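Local coordinates for DUF2666 domain-containing protein (Pyrococcus furiosus, PDB 3V68) that belongs to the DUF2666 family and is of no established biochemical function, but probably binds double-stranded DNA, at residues V17-E22 / G125-P130; E7-H12 / H136-A141; S34-T39 / G121-L126; V148-I153 / A168-T173. All coordinates share one frame; numbering follows the deposited sequence.

Interaction 1: residues V17-E22 / G125-P130; sequences VGENVE and GLKIQP
Gly18 and Leu126 form a single beta bridge, which ties the loop ahead of strand 136-143 to strand 15-20, an outermost strand of the four-stranded antiparallel sheet. Gly18 N donates to Gly125 O at 3.0 Å, and Gly18 O takes the N-H of Lys127 at 2.9 Å. Packing is tight here: a beta carbon on Gly18 would run into Ile128 O, a buried carbonyl oxygen for which the model holds no partner. Leu126 closes in with CD2, 3.5 Å from Val17 C, while Glu19, its CB directed away from 125-130, pairs its carboxylate with Arg35. Toward Glu22 the contact is looser and more open to solvent. Lys127 starts with CG anti to the backbone N (chi1 179°) and stays extended until chi4 (-74°) bends NZ toward Asn20, whose side chain it crosses at about a right angle. Asn20 ND2 donates, in its amide plane, to the anti lone pair of Glu22 OE2 at 3.1 Å, whereas the salt bridge from Glu22 OE2 to Lys127 NZ is long, 3.7 Å. Ile128 CG2 packs 3.6 Å from Asn20 CG. An alanine at Asn20 would probably leave Lys127 NZ without its amide acceptor, let Glu22 turn and open a gap beside Ile128 CG2. The bond from Lys127 NZ to Asn20 OD1 spans 2.7 Å, with a C=O...N angle of 151°.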
loop_
_atom_site.group_PDB
_atom_site.type_symbol
_atom_site.label_atom_id
_atom_site.label_comp_id
_atom_site.label_asym_id
_atom_site.label_seq_id
_atom_site.Cartn_x
_atom_site.Cartn_y
_atom_site.Cartn_z
ATOM N N VAL A 17 -10.692 -6.218 -14.073
ATOM C CA VAL A 17 -10.542 -4.780 -14.322
ATOM C C VAL A 17 -9.364 -4.497 -15.249
ATOM O O VAL A 17 -8.475 -5.336 -15.417
ATOM C CB VAL A 17 -10.403 -3.940 -13.011
ATOM C CG1 VAL A 17 -11.647 -4.074 -12.130
ATOM C CG2 VAL A 17 -9.119 -4.301 -12.242
ATOM N N GLY A 18 -9.376 -3.320 -15.864
ATOM C CA GLY A 18 -8.310 -2.941 -16.788
ATOM C C GLY A 18 -8.276 -1.450 -17.032
ATOM O O GLY A 18 -9.318 -0.810 -17.201
ATOM N N GLU A 19 -7.069 -0.891 -17.040
ATOM C CA GLU A 19 -6.885 0.525 -17.339
ATOM C C GLU A 19 -5.522 0.745 -17.975
ATOM O O GLU A 19 -4.574 0.015 -17.696
ATOM C CB GLU A 19 -7.024 1.369 -16.068
ATOM C CG GLU A 19 -7.217 2.855 -16.321
ATOM C CD GLU A 19 -7.894 3.560 -15.164
ATOM O OE1 GLU A 19 -7.241 4.405 -14.519
ATOM O OE2 GLU A 19 -9.081 3.269 -14.910
ATOM N N ASN A 20 -5.441 1.742 -18.847
ATOM C CA ASN A 20 -4.174 2.132 -19.444
ATOM C C ASN A 20 -4.107 3.640 -19.619
ATOM O O ASN A 20 -5.098 4.347 -19.412
ATOM C CB ASN A 20 -3.977 1.432 -20.796
ATOM C CG ASN A 20 -4.921 1.949 -21.865
ATOM O OD1 ASN A 20 -5.972 2.509 -21.560
ATOM N ND2 ASN A 20 -4.549 1.760 -23.128
ATOM N N VAL A 21 -2.927 4.121 -19.984
ATOM C CA VAL A 21 -2.738 5.508 -20.376
ATOM C C VAL A 21 -2.468 5.533 -21.872
ATOM O O VAL A 21 -1.719 4.701 -22.385
ATOM C CB VAL A 21 -1.576 6.160 -19.596
ATOM C CG1 VAL A 21 -1.292 7.572 -20.104
ATOM C CG2 VAL A 21 -1.912 6.194 -18.123
ATOM N N GLU A 22 -3.107 6.470 -22.565
ATOM C CA GLU A 22 -2.881 6.655 -23.996
ATOM C C GLU A 22 -2.416 8.077 -24.295
ATOM O O GLU A 22 -1.741 8.319 -25.297
ATOM C CB GLU A 22 -4.144 6.309 -24.786
ATOM C CG GLU A 22 -4.426 4.811 -24.823
ATOM C CD GLU A 22 -5.758 4.467 -25.458
ATOM O OE1 GLU A 22 -6.214 5.217 -26.345
ATOM O OE2 GLU A 22 -6.340 3.430 -25.072
ATOM N N GLY A 125 -13.697 -0.764 -13.634
ATOM C CA GLY A 125 -14.171 -1.239 -14.927
ATOM C C GLY A 125 -13.062 -1.724 -15.834
ATOM O O GLY A 125 -11.894 -1.784 -15.437
ATOM N N LEU A 126 -13.446 -2.071 -17.055
ATOM C CA LEU A 126 -12.521 -2.545 -18.074
ATOM C C LEU A 126 -12.387 -1.518 -19.194
ATOM O O LEU A 126 -13.080 -1.608 -20.211
ATOM C CB LEU A 126 -13.013 -3.877 -18.646
ATOM C CG LEU A 126 -12.726 -5.162 -17.876
ATOM C CD1 LEU A 126 -13.630 -6.272 -18.388
ATOM C CD2 LEU A 126 -11.261 -5.557 -18.009
ATOM N N LYS A 127 -11.509 -0.535 -19.003
ATOM C CA LYS A 127 -11.247 0.488 -20.022
ATOM C C LYS A 127 -10.668 -0.191 -21.259
ATOM O O LYS A 127 -11.037 0.124 -22.394
ATOM C CB LYS A 127 -10.285 1.552 -19.483
ATOM C CG LYS A 127 -9.912 2.667 -20.467
ATOM C CD LYS A 127 -8.887 3.605 -19.840
ATOM C CE LYS A 127 -8.617 4.837 -20.693
ATOM N NZ LYS A 127 -7.790 4.541 -21.895
ATOM N N ILE A 128 -9.744 -1.113 -21.010
ATOM C CA ILE A 128 -9.231 -2.024 -22.014
ATOM C C ILE A 128 -9.596 -3.428 -21.559
ATOM O O ILE A 128 -9.860 -3.650 -20.372
ATOM C CB ILE A 128 -7.692 -1.895 -22.181
ATOM C CG1 ILE A 128 -6.973 -2.073 -20.834
ATOM C CG2 ILE A 128 -7.345 -0.554 -22.819
ATOM C CD1 ILE A 128 -5.468 -2.245 -20.936
ATOM N N GLN A 129 -9.634 -4.369 -22.497
ATOM C CA GLN A 129 -9.879 -5.764 -22.149
ATOM C C GLN A 129 -8.615 -6.359 -21.518
ATOM O O GLN A 129 -7.520 -5.829 -21.731
ATOM C CB GLN A 129 -10.341 -6.567 -23.372
ATOM C CG GLN A 129 -9.311 -6.750 -24.482
ATOM C CD GLN A 129 -9.706 -7.849 -25.457
ATOM O OE1 GLN A 129 -9.755 -7.632 -26.670
ATOM N NE2 GLN A 129 -9.999 -9.034 -24.929
ATOM N N PRO A 130 -8.759 -7.440 -20.724
ATOM C CA PRO A 130 -7.580 -8.057 -20.113
ATOM C C PRO A 130 -6.583 -8.537 -21.169
ATOM O O PRO A 130 -6.988 -9.066 -22.209
ATOM C CB PRO A 130 -8.165 -9.244 -19.345
ATOM C CG PRO A 130 -9.575 -8.859 -19.073
ATOM C CD PRO A 130 -10.004 -8.102 -20.290
#

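Interaction 2: residues E7-H12 / H136-A141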
loop_
_atom_site.group_PDB
_atom_site.type_symbol
_atom_site.label_atom_id
_atom_site.label_comp_id
_atom_site.label_asym_id
_atom_site.label_seq_id
_atom_site.Cartn_x
_atom_site.Cartn_y
_atom_site.Cartn_z
ATOM N N GLU A 7 -0.030 0.080 -18.576
ATOM C CA GLU A 7 -1.274 -0.654 -18.407
ATOM C C GLU A 7 -1.311 -1.518 -17.157
ATOM O O GLU A 7 -0.279 -2.016 -16.683
ATOM C CB GLU A 7 -1.590 -1.504 -19.642
ATOM C CG GLU A 7 -0.604 -2.616 -19.939
ATOM C CD GLU A 7 -1.112 -3.575 -21.002
ATOM O OE1 GLU A 7 -0.992 -4.801 -20.794
ATOM O OE2 GLU A 7 -1.632 -3.104 -22.042
ATOM N N PHE A 8 -2.520 -1.669 -16.630
ATOM C CA PHE A 8 -2.800 -2.598 -15.554
ATOM C C PHE A 8 -4.071 -3.363 -15.883
ATOM O O PHE A 8 -5.107 -2.761 -16.158
ATOM C CB PHE A 8 -2.973 -1.869 -14.214
ATOM C CG PHE A 8 -3.376 -2.780 -13.093
ATOM C CD1 PHE A 8 -2.438 -3.616 -12.498
ATOM C CD2 PHE A 8 -4.699 -2.827 -12.649
ATOM C CE1 PHE A 8 -2.803 -4.484 -11.474
ATOM C CE2 PHE A 8 -5.071 -3.692 -11.620
ATOM C CZ PHE A 8 -4.123 -4.520 -11.033
ATOM N N THR A 9 -3.989 -4.689 -15.858
ATOM C CA THR A 9 -5.191 -5.519 -15.919
ATOM C C THR A 9 -5.113 -6.606 -14.861
ATOM O O THR A 9 -4.022 -7.036 -14.476
ATOM C CB THR A 9 -5.457 -6.160 -17.318
ATOM O OG1 THR A 9 -4.444 -7.124 -17.630
ATOM C CG2 THR A 9 -5.519 -5.108 -18.424
ATOM N N ALA A 10 -6.277 -7.027 -14.382
ATOM C CA ALA A 10 -6.376 -8.124 -13.435
ATOM C C ALA A 10 -7.600 -8.946 -13.785
ATOM O O ALA A 10 -8.638 -8.400 -14.157
ATOM C CB ALA A 10 -6.476 -7.602 -12.010
ATOM N N LYS A 11 -7.457 -10.262 -13.683
ATOM C CA LYS A 11 -8.555 -11.189 -13.909
ATOM C C LYS A 11 -8.364 -12.363 -12.958
ATOM O O LYS A 11 -7.415 -13.130 -13.098
ATOM C CB LYS A 11 -8.573 -11.656 -15.367
ATOM C CG LYS A 11 -9.624 -12.714 -15.677
ATOM C CD LYS A 11 -9.634 -13.054 -17.161
ATOM C CE LYS A 11 -10.554 -14.230 -17.452
ATOM N NZ LYS A 11 -9.956 -15.535 -17.052
ATOM N N HIS A 12 -9.241 -12.473 -11.966
ATOM C CA HIS A 12 -9.192 -13.585 -11.021
ATOM C C HIS A 12 -10.542 -13.758 -10.354
ATOM O O HIS A 12 -11.035 -12.844 -9.696
ATOM C CB HIS A 12 -8.088 -13.386 -9.973
ATOM C CG HIS A 12 -7.863 -14.586 -9.108
ATOM N ND1 HIS A 12 -7.628 -14.497 -7.753
ATOM C CD2 HIS A 12 -7.860 -15.907 -9.404
ATOM C CE1 HIS A 12 -7.475 -15.711 -7.254
ATOM N NE2 HIS A 12 -7.613 -16.584 -8.235
ATOM N N HIS A 136 -5.011 -13.721 -14.265
ATOM C CA HIS A 136 -3.695 -13.086 -14.224
ATOM C C HIS A 136 -3.710 -11.765 -13.466
ATOM O O HIS A 136 -4.767 -11.186 -13.212
ATOM C CB HIS A 136 -3.200 -12.801 -15.647
ATOM C CG HIS A 136 -3.975 -11.721 -16.336
ATOM N ND1 HIS A 136 -5.176 -11.961 -16.968
ATOM C CD2 HIS A 136 -3.748 -10.391 -16.449
ATOM C CE1 HIS A 136 -5.641 -10.828 -17.467
ATOM N NE2 HIS A 136 -4.797 -9.858 -17.159
ATOM N N ILE A 137 -2.511 -11.303 -13.122
ATOM C CA ILE A 137 -2.261 -9.919 -12.742
ATOM C C ILE A 137 -1.238 -9.391 -13.741
ATOM O O ILE A 137 -0.262 -10.074 -14.045
ATOM C CB ILE A 137 -1.664 -9.805 -11.313
ATOM C CG1 ILE A 137 -2.481 -10.616 -10.287
ATOM C CG2 ILE A 137 -1.496 -8.331 -10.905
ATOM C CD1 ILE A 137 -3.898 -10.125 -10.042
ATOM N N ASN A 138 -1.460 -8.185 -14.256
ATOM C CA ASN A 138 -0.545 -7.596 -15.234
ATOM C C ASN A 138 -0.333 -6.094 -15.041
ATOM O O ASN A 138 -1.243 -5.298 -15.287
ATOM C CB ASN A 138 -1.027 -7.906 -16.662
ATOM C CG ASN A 138 -0.350 -7.045 -17.714
ATOM O OD1 ASN A 138 0.858 -6.805 -17.663
ATOM N ND2 ASN A 138 -1.135 -6.567 -18.676
ATOM N N PHE A 139 0.863 -5.722 -14.589
ATOM C CA PHE A 139 1.311 -4.331 -14.608
ATOM C C PHE A 139 2.487 -4.224 -15.563
ATOM O O PHE A 139 3.546 -4.803 -15.321
ATOM C CB PHE A 139 1.723 -3.843 -13.211
ATOM C CG PHE A 139 2.175 -2.399 -13.175
ATOM C CD1 PHE A 139 1.257 -1.385 -12.943
ATOM C CD2 PHE A 139 3.513 -2.056 -13.382
ATOM C CE1 PHE A 139 1.653 -0.052 -12.907
ATOM C CE2 PHE A 139 3.925 -0.723 -13.355
ATOM C CZ PHE A 139 2.988 0.285 -13.118
ATOM N N THR A 140 2.303 -3.470 -16.640
ATOM C CA THR A 140 3.349 -3.299 -17.637
ATOM C C THR A 140 3.549 -1.818 -17.899
ATOM O O THR A 140 2.595 -1.100 -18.212
ATOM C CB THR A 140 3.009 -4.051 -18.949
ATOM O OG1 THR A 140 2.931 -5.454 -18.685
ATOM C CG2 THR A 140 4.073 -3.813 -20.011
ATOM N N ALA A 141 4.790 -1.369 -17.742
ATOM C CA ALA A 141 5.139 0.026 -17.945
ATOM C C ALA A 141 6.417 0.158 -18.748
ATOM O O ALA A 141 7.439 -0.441 -18.406
ATOM C CB ALA A 141 5.288 0.736 -16.602
#
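Phe8 and Ile137 lie side by side on the apolar face of an antiparallel strand pair, with Phe8 CE1 4.1 Å from Ile137 CG2. Phe139 CB meets the edge of the Phe8 ring at CD1, and Ala10 CB touches Ile137 CD1 at 4.1 Å. The two strands run 178° apart in direction. Six backbone bonds join the hydrogen-bonded pairs Glu7-Thr140, Thr9-Asn138 and Lys11-His136, while Phe8-Phe139 and Ala10-Ile137 are the non-hydrogen-bonded pairs between them. On the other face the side chains are polar. His136 NE2 and Thr9 OG1 share a hydrogen bond of 2.8 Å in the imidazole plane, and Lys11 N sits 4.2 Å above the centre of that ring. Asn138, with CG anti to the backbone N (chi1 165°), uses both ends of its amide: ND2 donates to Glu7 OE1 at 2.8 Å, the carboxylate turned 67° from the amide plane, and OD1 accepts from Thr140 OG1 at 2.7 Å. A leucine in place of Asn138 would probably leave Glu7 OE1 without this donor and Thr140 OG1 without this acceptor in a buried setting. The other oxygen, Glu7 OE2, pairs with Arg131 in a salt bridge, and Lys11 NZ pairs with Asp135. Strands 15-20 and 146-153 flank this central pair of the four-stranded sheet; helix 26-43 covers Phe8 and Phe139, and helix 160-181 covers Ile137 and Phe139.

Interaction 3: residues S34-T39 / G121-L126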
loop_
_atom_site.group_PDB
_atom_site.type_symbol
_atom_site.label_atom_id
_atom_site.label_comp_id
_atom_site.label_asym_id
_atom_site.label_seq_id
_atom_site.Cartn_x
_atom_site.Cartn_y
_atom_site.Cartn_z
ATOM N N SER A 34 -1.707 6.305 -9.254
ATOM C CA SER A 34 -2.511 6.530 -8.056
ATOM C C SER A 34 -3.642 5.513 -7.979
ATOM O O SER A 34 -3.835 4.858 -6.954
ATOM C CB SER A 34 -3.098 7.944 -8.071
ATOM O OG SER A 34 -2.095 8.917 -7.855
ATOM N N ARG A 35 -4.378 5.380 -9.077
ATOM C CA ARG A 35 -5.475 4.423 -9.159
ATOM C C ARG A 35 -5.002 2.971 -9.053
ATOM O O ARG A 35 -5.639 2.157 -8.378
ATOM C CB ARG A 35 -6.313 4.690 -10.409
ATOM C CG ARG A 35 -7.150 5.961 -10.254
ATOM C CD ARG A 35 -7.756 6.443 -11.570
ATOM N NE ARG A 35 -8.555 5.434 -12.269
ATOM C CZ ARG A 35 -9.784 5.054 -11.916
ATOM N NH1 ARG A 35 -10.381 5.583 -10.854
ATOM N NH2 ARG A 35 -10.422 4.144 -12.638
ATOM N N VAL A 36 -3.867 2.652 -9.673
ATOM C CA VAL A 36 -3.287 1.318 -9.527
ATOM C C VAL A 36 -2.951 1.033 -8.061
ATOM O O VAL A 36 -3.317 -0.021 -7.534
ATOM C CB VAL A 36 -2.048 1.142 -10.433
ATOM C CG1 VAL A 36 -1.277 -0.117 -10.069
ATOM C CG2 VAL A 36 -2.466 1.102 -11.901
ATOM N N SER A 37 -2.276 1.978 -7.409
ATOM C CA SER A 37 -1.926 1.840 -5.992
ATOM C C SER A 37 -3.171 1.595 -5.137
ATOM O O SER A 37 -3.207 0.662 -4.335
ATOM C CB SER A 37 -1.179 3.083 -5.498
ATOM O OG SER A 37 -1.047 3.070 -4.084
ATOM N N ASN A 38 -4.199 2.418 -5.322
ATOM C CA ASN A 38 -5.436 2.274 -4.550
ATOM C C ASN A 38 -6.093 0.913 -4.786
ATOM O O ASN A 38 -6.568 0.265 -3.846
ATOM C CB ASN A 38 -6.428 3.384 -4.914
ATOM C CG ASN A 38 -5.936 4.773 -4.530
ATOM O OD1 ASN A 38 -5.044 4.933 -3.693
ATOM N ND2 ASN A 38 -6.524 5.792 -5.150
ATOM N N THR A 39 -6.083 0.483 -6.043
ATOM C CA THR A 39 -6.728 -0.764 -6.463
ATOM C C THR A 39 -6.022 -1.990 -5.902
ATOM O O THR A 39 -6.657 -2.838 -5.271
ATOM C CB THR A 39 -6.822 -0.845 -7.994
ATOM O OG1 THR A 39 -7.499 0.321 -8.477
ATOM C CG2 THR A 39 -7.602 -2.089 -8.437
ATOM N N GLY A 121 -9.451 7.374 -6.574
ATOM C CA GLY A 121 -10.179 6.149 -6.259
ATOM C C GLY A 121 -9.611 4.916 -6.931
ATOM O O GLY A 121 -8.413 4.855 -7.230
ATOM N N LYS A 122 -10.476 3.941 -7.191
ATOM C CA LYS A 122 -10.038 2.637 -7.670
ATOM C C LYS A 122 -10.504 2.340 -9.088
ATOM O O LYS A 122 -11.470 2.931 -9.583
ATOM C CB LYS A 122 -10.515 1.533 -6.716
ATOM C CG LYS A 122 -10.004 1.701 -5.288
ATOM C CD LYS A 122 -10.537 0.611 -4.360
ATOM C CE LYS A 122 -12.041 0.722 -4.119
ATOM N NZ LYS A 122 -12.411 1.854 -3.222
ATOM N N ILE A 123 -9.798 1.417 -9.732
ATOM C CA ILE A 123 -10.156 0.923 -11.052
ATOM C C ILE A 123 -11.259 -0.122 -10.889
ATOM O O ILE A 123 -11.039 -1.182 -10.307
ATOM C CB ILE A 123 -8.929 0.320 -11.774
ATOM C CG1 ILE A 123 -7.777 1.332 -11.813
ATOM C CG2 ILE A 123 -9.313 -0.134 -13.185
ATOM C CD1 ILE A 123 -6.436 0.743 -12.209
ATOM N N GLU A 124 -12.445 0.189 -11.409
ATOM C CA GLU A 124 -13.624 -0.661 -11.212
ATOM C C GLU A 124 -14.135 -1.296 -12.497
ATOM O O GLU A 124 -14.922 -2.247 -12.457
ATOM C CB GLU A 124 -14.753 0.137 -10.547
ATOM C CG GLU A 124 -14.418 0.680 -9.160
ATOM C CD GLU A 124 -14.422 -0.386 -8.072
ATOM O OE1 GLU A 124 -14.818 -1.541 -8.341
ATOM O OE2 GLU A 124 -14.029 -0.060 -6.932
ATOM N N GLY A 125 -13.697 -0.764 -13.634
ATOM C CA GLY A 125 -14.171 -1.239 -14.927
ATOM C C GLY A 125 -13.062 -1.724 -15.834
ATOM O O GLY A 125 -11.894 -1.784 -15.437
ATOM N N LEU A 126 -13.446 -2.071 -17.055
ATOM C CA LEU A 126 -12.521 -2.545 -18.074
ATOM C C LEU A 126 -12.387 -1.518 -19.194
ATOM O O LEU A 126 -13.080 -1.608 -20.211
ATOM C CB LEU A 126 -13.013 -3.877 -18.646
ATOM C CG LEU A 126 -12.726 -5.162 -17.876
ATOM C CD1 LEU A 126 -13.630 -6.272 -18.388
ATOM C CD2 LEU A 126 -11.261 -5.557 -18.009
#
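Lys122 passes beside Thr39 with CA atoms 4.9 Å apart, the loop entering from Gly121 at a positive phi of 67°. This is a loop laid across the side of helix 26-43, held mainly by polar side chains that reach backbone atoms. Thr39 serves as a relay: its OG1 accepts the N-H of Ile123 at 2.8 Å, almost perfectly straight at 179°, and donates to Arg35 O one turn back at 2.6 Å. Its chi1 of -55° sets OG1 beside its own backbone N, and the two donors of Thr39, OG1 and N, grip Arg35 O from opposite faces of the carbonyl plane. Asn38 ND2 donates to Gly121 O at 3.0 Å from above that carbonyl's plane, and also to Phe118 O. Arg35 bends at chi3, and one face of its guanidinium lies under Ile123 N, which is 3.9 Å above the plane and offset toward the rim. The group is fixed further by Glu19, a salt-bridge partner of NH2, and by Gly120 O, which bonds NH1. Ile123 turns to the apolar interior, where Val17 and Phe8 also touch it. It lies side by side with Val36, Ile123 CD1 meeting Val36 CG2 at 4.0 Å.

Interaction 4: residues V148-I153 / A168-T173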
loop_
_atom_site.group_PDB
_atom_site.type_symbol
_atom_site.label_atom_id
_atom_site.label_comp_id
_atom_site.label_asym_id
_atom_site.label_seq_id
_atom_site.Cartn_x
_atom_site.Cartn_y
_atom_site.Cartn_z
ATOM N N VAL A 148 9.001 -1.353 -16.190
ATOM C CA VAL A 148 8.602 -2.278 -15.131
ATOM C C VAL A 148 7.615 -3.288 -15.707
ATOM O O VAL A 148 6.618 -2.920 -16.336
ATOM C CB VAL A 148 7.942 -1.546 -13.919
ATOM C CG1 VAL A 148 7.311 -2.554 -12.951
ATOM C CG2 VAL A 148 8.956 -0.692 -13.182
ATOM N N VAL A 149 7.903 -4.565 -15.504
ATOM C CA VAL A 149 6.973 -5.615 -15.884
ATOM C C VAL A 149 6.760 -6.496 -14.666
ATOM O O VAL A 149 7.674 -7.198 -14.227
ATOM C CB VAL A 149 7.484 -6.428 -17.089
ATOM C CG1 VAL A 149 6.580 -7.617 -17.361
ATOM C CG2 VAL A 149 7.593 -5.541 -18.327
ATOM N N LYS A 150 5.555 -6.431 -14.110
ATOM C CA LYS A 150 5.202 -7.219 -12.935
ATOM C C LYS A 150 3.899 -7.939 -13.228
ATOM O O LYS A 150 2.807 -7.366 -13.120
ATOM C CB LYS A 150 5.117 -6.332 -11.685
ATOM C CG LYS A 150 6.485 -5.852 -11.199
ATOM C CD LYS A 150 6.414 -4.908 -10.007
ATOM C CE LYS A 150 7.826 -4.533 -9.550
ATOM N NZ LYS A 150 7.849 -3.698 -8.314
ATOM N N ARG A 151 4.023 -9.193 -13.646
ATOM C CA ARG A 151 2.859 -9.960 -14.059
ATOM C C ARG A 151 3.010 -11.456 -13.811
ATOM O O ARG A 151 4.125 -11.969 -13.672
ATOM C CB ARG A 151 2.520 -9.684 -15.532
ATOM C CG ARG A 151 3.598 -10.078 -16.516
ATOM C CD ARG A 151 3.360 -9.459 -17.885
ATOM N NE ARG A 151 4.449 -9.780 -18.805
ATOM C CZ ARG A 151 4.765 -9.074 -19.888
ATOM N NH1 ARG A 151 4.085 -7.975 -20.203
ATOM N NH2 ARG A 151 5.779 -9.460 -20.653
ATOM N N MET A 152 1.876 -12.139 -13.730
ATOM C CA MET A 152 1.855 -13.597 -13.704
ATOM C C MET A 152 0.478 -14.150 -14.027
ATOM O O MET A 152 -0.541 -13.483 -13.826
ATOM C CB MET A 152 2.353 -14.151 -12.364
ATOM C CG MET A 152 1.437 -13.910 -11.201
ATOM S SD MET A 152 2.147 -14.524 -9.668
ATOM C CE MET A 152 1.040 -13.722 -8.533
ATOM N N ILE A 153 0.474 -15.372 -14.545
ATOM C CA ILE A 153 -0.739 -16.143 -14.756
ATOM C C ILE A 153 -1.160 -16.762 -13.425
ATOM O O ILE A 153 -0.310 -17.200 -12.645
ATOM C CB ILE A 153 -0.497 -17.266 -15.806
ATOM C CG1 ILE A 153 0.052 -16.690 -17.125
ATOM C CG2 ILE A 153 -1.748 -18.125 -16.018
ATOM C CD1 ILE A 153 -0.748 -15.538 -17.733
ATOM N N ALA A 168 1.554 -6.266 -3.781
ATOM C CA ALA A 168 2.338 -5.384 -2.917
ATOM C C ALA A 168 3.519 -4.758 -3.663
ATOM O O ALA A 168 3.818 -3.573 -3.477
ATOM C CB ALA A 168 2.818 -6.138 -1.671
ATOM N N SER A 169 4.175 -5.561 -4.501
ATOM C CA SER A 169 5.290 -5.098 -5.328
ATOM C C SER A 169 4.842 -4.042 -6.337
ATOM O O SER A 169 5.533 -3.048 -6.549
ATOM C CB SER A 169 5.948 -6.275 -6.051
ATOM O OG SER A 169 7.158 -5.868 -6.671
ATOM N N ILE A 170 3.677 -4.259 -6.948
ATOM C CA ILE A 170 3.107 -3.286 -7.880
ATOM C C ILE A 170 2.783 -1.985 -7.147
ATOM O O ILE A 170 3.067 -0.895 -7.648
ATOM C CB ILE A 170 1.862 -3.849 -8.597
ATOM C CG1 ILE A 170 2.289 -4.930 -9.593
ATOM C CG2 ILE A 170 1.084 -2.733 -9.314
ATOM C CD1 ILE A 170 1.163 -5.821 -10.074
ATOM N N ASN A 171 2.222 -2.100 -5.945
ATOM C CA ASN A 171 1.938 -0.924 -5.140
ATOM C C ASN A 171 3.212 -0.132 -4.857
ATOM O O ASN A 171 3.218 1.094 -4.942
ATOM C CB ASN A 171 1.260 -1.322 -3.827
ATOM C CG ASN A 171 0.878 -0.124 -2.986
ATOM O OD1 ASN A 171 1.314 0.013 -1.832
ATOM N ND2 ASN A 171 0.060 0.749 -3.548
ATOM N N GLU A 172 4.289 -0.844 -4.535
ATOM C CA GLU A 172 5.574 -0.202 -4.265
ATOM C C GLU A 172 6.088 0.567 -5.472
ATOM O O GLU A 172 6.586 1.676 -5.328
ATOM C CB GLU A 172 6.595 -1.228 -3.774
ATOM C CG GLU A 172 6.340 -1.634 -2.334
ATOM C CD GLU A 172 7.010 -2.932 -1.947
ATOM O OE1 GLU A 172 7.466 -3.672 -2.848
ATOM O OE2 GLU A 172 7.066 -3.206 -0.727
ATOM N N THR A 173 5.930 -0.005 -6.662
ATOM C CA THR A 173 6.313 0.690 -7.890
ATOM C C THR A 173 5.518 1.982 -8.044
ATOM O O THR A 173 6.084 3.043 -8.338
ATOM C CB THR A 173 6.110 -0.204 -9.123
ATOM O OG1 THR A 173 7.098 -1.241 -9.112
ATOM C CG2 THR A 173 6.221 0.597 -10.433
#
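Lys150 reaches from strand 146-153 to Ser169 and Thr173 of helix 160-181 and gives its ammonium to three oxygens there. CG lies anti to the carbonyl carbon (chi1 -72°), and the chain beyond it is fully extended. NZ donates to Thr173 OG1 at 2.7 Å and to Ser169 OG at 2.8 Å, two hydroxyls one helical turn apart. Ser169 OG stands anti to its backbone N (chi1 -170°), while Thr173 OG1 lies beside its own. The third acceptor is Ser169 O, 3.0 Å from Lys150 NZ; the lysine approaches well above the carbonyl plane, and Thr173 N bonds the same oxygen from the opposite face. Glu172 OE1, bonded to Ser241, lies 5.5 Å from Lys150 NZ, too far for contact with it, but may favour the positive charge. The aliphatic part of the lysine rests on Ile170, with Lys150 CB 3.8 Å from Ile170 CG1. Val148 and Thr173 meet tip to tip, Val148 CG2 and Thr173 CG2 being 4.1 Å apart. Ile170 continues inward to Ile137 and Phe139 of the neighbouring strand 136-143 and to Val36 of helix 26-43. Strand and helix segments run nearly antiparallel, at 162° with axes 9.3 Å apart, as in a beta-beta-alpha unit whose helix packs back against the preceding hairpin.

In the fold
Interactions 1, 2 and 4 all reach the four-stranded sheet: interaction 2 joins its middle strands, while interactions 1 and 4 sit on the outer ones, with centres about 16 Å apart and no touch between them. Interactions 1 and 3 share Gly125 and Leu126, so one loop meets both sheet edge and helix; the salt bridge from Glu19 OE2 to Arg35 NH2, 2.8 Å, links them. Interaction 2 meets interaction 3 where Phe8 CB packs 3.8 Å from Val36 CG2, and interaction 4 joins that core where Val36 CG1 lies 3.6 Å from Ile170 CG2. Along the chain, interactions 1 and 3 are nested inside the loop closed by interaction 2, which couples hairpins from both DUF2666 sequence ranges.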